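Long-range contact in peptidase M14, carboxypeptidase A (Thermoplasmatales archaeon SCGC AB-540-F20, PDB 4XED), which is the calcium-binding PKD domain of an archaeal M14-like peptidase and may mediate protein binding: residues A[50-55]-A[79-84]. Residues are numbered along the deposited sequence; the frame is centred on the assembly and turned at random.
Sequences EEWIGP and KAKDIL. With CA (calcium ion), chain B; EDO (1,2-ethanediol), chain C.
Lys-81 lies over one face of the Trp-52 indole. Its CG sits between the backbone N and the carbonyl carbon (chi1 75°). From there the extended chain carries successive methylenes across the face, the two side chains crossing at about a right angle. CB meets the rim at CZ3 of Trp-52. CG of Lys-81 follows, 3.6 Å from Trp-52 CZ3. CD of Lys-81 stands over the six-membered ring of Trp-52, 3.7 Å from its centroid, in a CH-pi contact. CE of Lys-81 reaches the ring fusion, 3.6 Å from CD2 of Trp-52. NZ of Lys-81 ends above the five-membered ring of Trp-52, 3.8 Å from its centroid and 2° off the normal, a cation-pi contact. Lys-79 approaches the far end of the indole obliquely, its CE 3.7 Å from CH2 of Trp-52. Its NZ forms a salt bridge with Glu-87. The indole thus bridges edge strand 49-56 to strand 72-82, across the intervening strand 38-43. A G1 beta bulge, with Trp-52 and Ile-53 opposite Tyr-40, interrupts the edge strand where the indole leaves it. Further along, Asp-82 OD2 binds calcium at 2.4 Å. The ammonium of Lys-81 would be favoured by the indole pi cloud, while its methylenes add dispersion contact on the same face.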
loop_
_atom_site.group_PDB
_atom_site.type_symbol
_atom_site.label_atom_id
_atom_site.label_comp_id
_atom_site.label_asym_id
_atom_site.label_seq_id
_atom_site.Cartn_x
_atom_site.Cartn_y
_atom_site.Cartn_z
ATOM N N GLU A 50 -6.197 -0.531 -5.176
ATOM C CA GLU A 50 -6.246 0.908 -5.346
ATOM C C GLU A 50 -5.240 1.205 -6.450
ATOM O O GLU A 50 -4.044 1.020 -6.263
ATOM C CB GLU A 50 -5.889 1.612 -4.035
ATOM C CG GLU A 50 -6.603 1.123 -2.766
ATOM C CD GLU A 50 -8.116 1.243 -2.803
ATOM O OE1 GLU A 50 -8.648 2.150 -3.487
ATOM O OE2 GLU A 50 -8.766 0.423 -2.111
ATOM N N GLU A 51 -5.725 1.613 -7.621
ATOM C CA GLU A 51 -4.867 1.648 -8.811
ATOM C C GLU A 51 -4.319 3.036 -9.083
ATOM O O GLU A 51 -4.946 3.892 -9.707
ATOM C CB GLU A 51 -5.580 1.050 -10.029
ATOM C CG GLU A 51 -5.976 -0.377 -9.679
ATOM C CD GLU A 51 -6.369 -1.260 -10.848
ATOM O OE1 GLU A 51 -6.420 -0.776 -12.004
ATOM O OE2 GLU A 51 -6.637 -2.460 -10.584
ATOM N N TRP A 52 -3.103 3.251 -8.606
ATOM C CA TRP A 52 -2.394 4.506 -8.814
ATOM C C TRP A 52 -3.162 5.696 -8.225
ATOM O O TRP A 52 -3.504 6.675 -8.898
ATOM C CB TRP A 52 -2.030 4.702 -10.277
ATOM C CG TRP A 52 -1.194 3.579 -10.823
ATOM C CD1 TRP A 52 -1.513 2.773 -11.874
ATOM C CD2 TRP A 52 0.074 3.106 -10.328
ATOM N NE1 TRP A 52 -0.534 1.859 -12.080
ATOM C CE2 TRP A 52 0.450 2.026 -11.146
ATOM C CE3 TRP A 52 0.930 3.505 -9.296
ATOM C CZ2 TRP A 52 1.651 1.341 -10.975
ATOM C CZ3 TRP A 52 2.125 2.787 -9.113
ATOM C CH2 TRP A 52 2.470 1.728 -9.959
ATOM N N ILE A 53 -3.455 5.581 -6.943
ATOM C CA ILE A 53 -4.124 6.650 -6.217
ATOM C C ILE A 53 -3.124 7.753 -5.842
ATOM O O ILE A 53 -1.937 7.476 -5.610
ATOM C CB ILE A 53 -4.851 6.105 -4.976
ATOM C CG1 ILE A 53 -3.893 5.255 -4.125
ATOM C CG2 ILE A 53 -6.103 5.316 -5.402
ATOM C CD1 ILE A 53 -4.412 4.942 -2.804
ATOM N N GLY A 54 -3.607 8.997 -5.820
ATOM C CA GLY A 54 -2.742 10.150 -5.657
ATOM C C GLY A 54 -2.945 11.126 -6.802
ATOM O O GLY A 54 -3.974 11.108 -7.450
ATOM N N PRO A 55 -1.970 11.989 -7.069
ATOM C CA PRO A 55 -0.641 12.022 -6.429
ATOM C C PRO A 55 -0.655 12.518 -4.994
ATOM O O PRO A 55 -1.545 13.282 -4.584
ATOM C CB PRO A 55 0.144 13.001 -7.316
ATOM C CG PRO A 55 -0.898 13.877 -7.931
ATOM C CD PRO A 55 -2.080 12.976 -8.153
ATOM N N LYS A 79 3.146 -0.601 -4.167
ATOM C CA LYS A 79 4.262 -0.021 -4.939
ATOM C C LYS A 79 3.911 1.432 -5.264
ATOM O O LYS A 79 2.756 1.846 -5.089
ATOM C CB LYS A 79 4.581 -0.840 -6.189
ATOM C CG LYS A 79 3.471 -0.874 -7.205
ATOM C CD LYS A 79 3.851 -1.660 -8.465
ATOM C CE LYS A 79 2.602 -1.902 -9.343
ATOM N NZ LYS A 79 2.990 -2.486 -10.683
ATOM N N ALA A 80 4.908 2.200 -5.693
ATOM C CA ALA A 80 4.675 3.604 -5.966
ATOM C C ALA A 80 5.362 3.942 -7.291
ATOM O O ALA A 80 6.356 3.324 -7.694
ATOM C CB ALA A 80 5.243 4.463 -4.865
ATOM N N LYS A 81 4.873 4.974 -7.975
ATOM C CA LYS A 81 5.555 5.475 -9.154
ATOM C C LYS A 81 5.540 6.981 -9.103
ATOM O O LYS A 81 4.623 7.609 -8.588
ATOM C CB LYS A 81 4.929 4.970 -10.442
ATOM C CG LYS A 81 3.628 5.619 -10.813
ATOM C CD LYS A 81 3.050 4.985 -12.087
ATOM C CE LYS A 81 1.694 5.547 -12.371
ATOM N NZ LYS A 81 1.131 5.015 -13.643
ATOM N N ASP A 82 6.598 7.575 -9.609
ATOM C CA ASP A 82 6.647 9.012 -9.636
ATOM C C ASP A 82 5.924 9.596 -10.857
ATOM O O ASP A 82 5.288 8.886 -11.595
ATOM C CB ASP A 82 8.102 9.489 -9.520
ATOM C CG ASP A 82 9.008 9.056 -10.665
ATOM O OD1 ASP A 82 8.540 8.650 -11.740
ATOM O OD2 ASP A 82 10.240 9.184 -10.482
ATOM N N ILE A 83 6.029 10.914 -11.053
ATOM C CA ILE A 83 5.304 11.606 -12.100
ATOM C C ILE A 83 5.786 11.175 -13.473
ATOM O O ILE A 83 5.008 11.188 -14.426
ATOM C CB ILE A 83 5.427 13.145 -11.931
ATOM C CG1 ILE A 83 4.887 13.550 -10.560
ATOM C CG2 ILE A 83 4.718 13.894 -13.044
ATOM C CD1 ILE A 83 3.493 12.960 -10.207
ATOM N N LEU A 84 7.051 10.775 -13.574
ATOM C CA LEU A 84 7.616 10.198 -14.793
ATOM C C LEU A 84 7.343 8.699 -14.966
ATOM O O LEU A 84 7.856 8.067 -15.887
ATOM C CB LEU A 84 9.122 10.478 -14.834
ATOM C CG LEU A 84 9.489 11.957 -15.061
ATOM C CD1 LEU A 84 10.935 12.214 -14.723
ATOM C CD2 LEU A 84 9.189 12.454 -16.487
HETATM CA CA CA B . 11.863 10.162 -9.061
HETATM C C1 EDO C . -0.190 -3.648 -12.051
HETATM O O1 EDO C . 0.661 -2.523 -12.206
HETATM C C2 EDO C . 0.382 -4.519 -10.945
HETATM O O2 EDO C . -0.078 -5.867 -11.121
#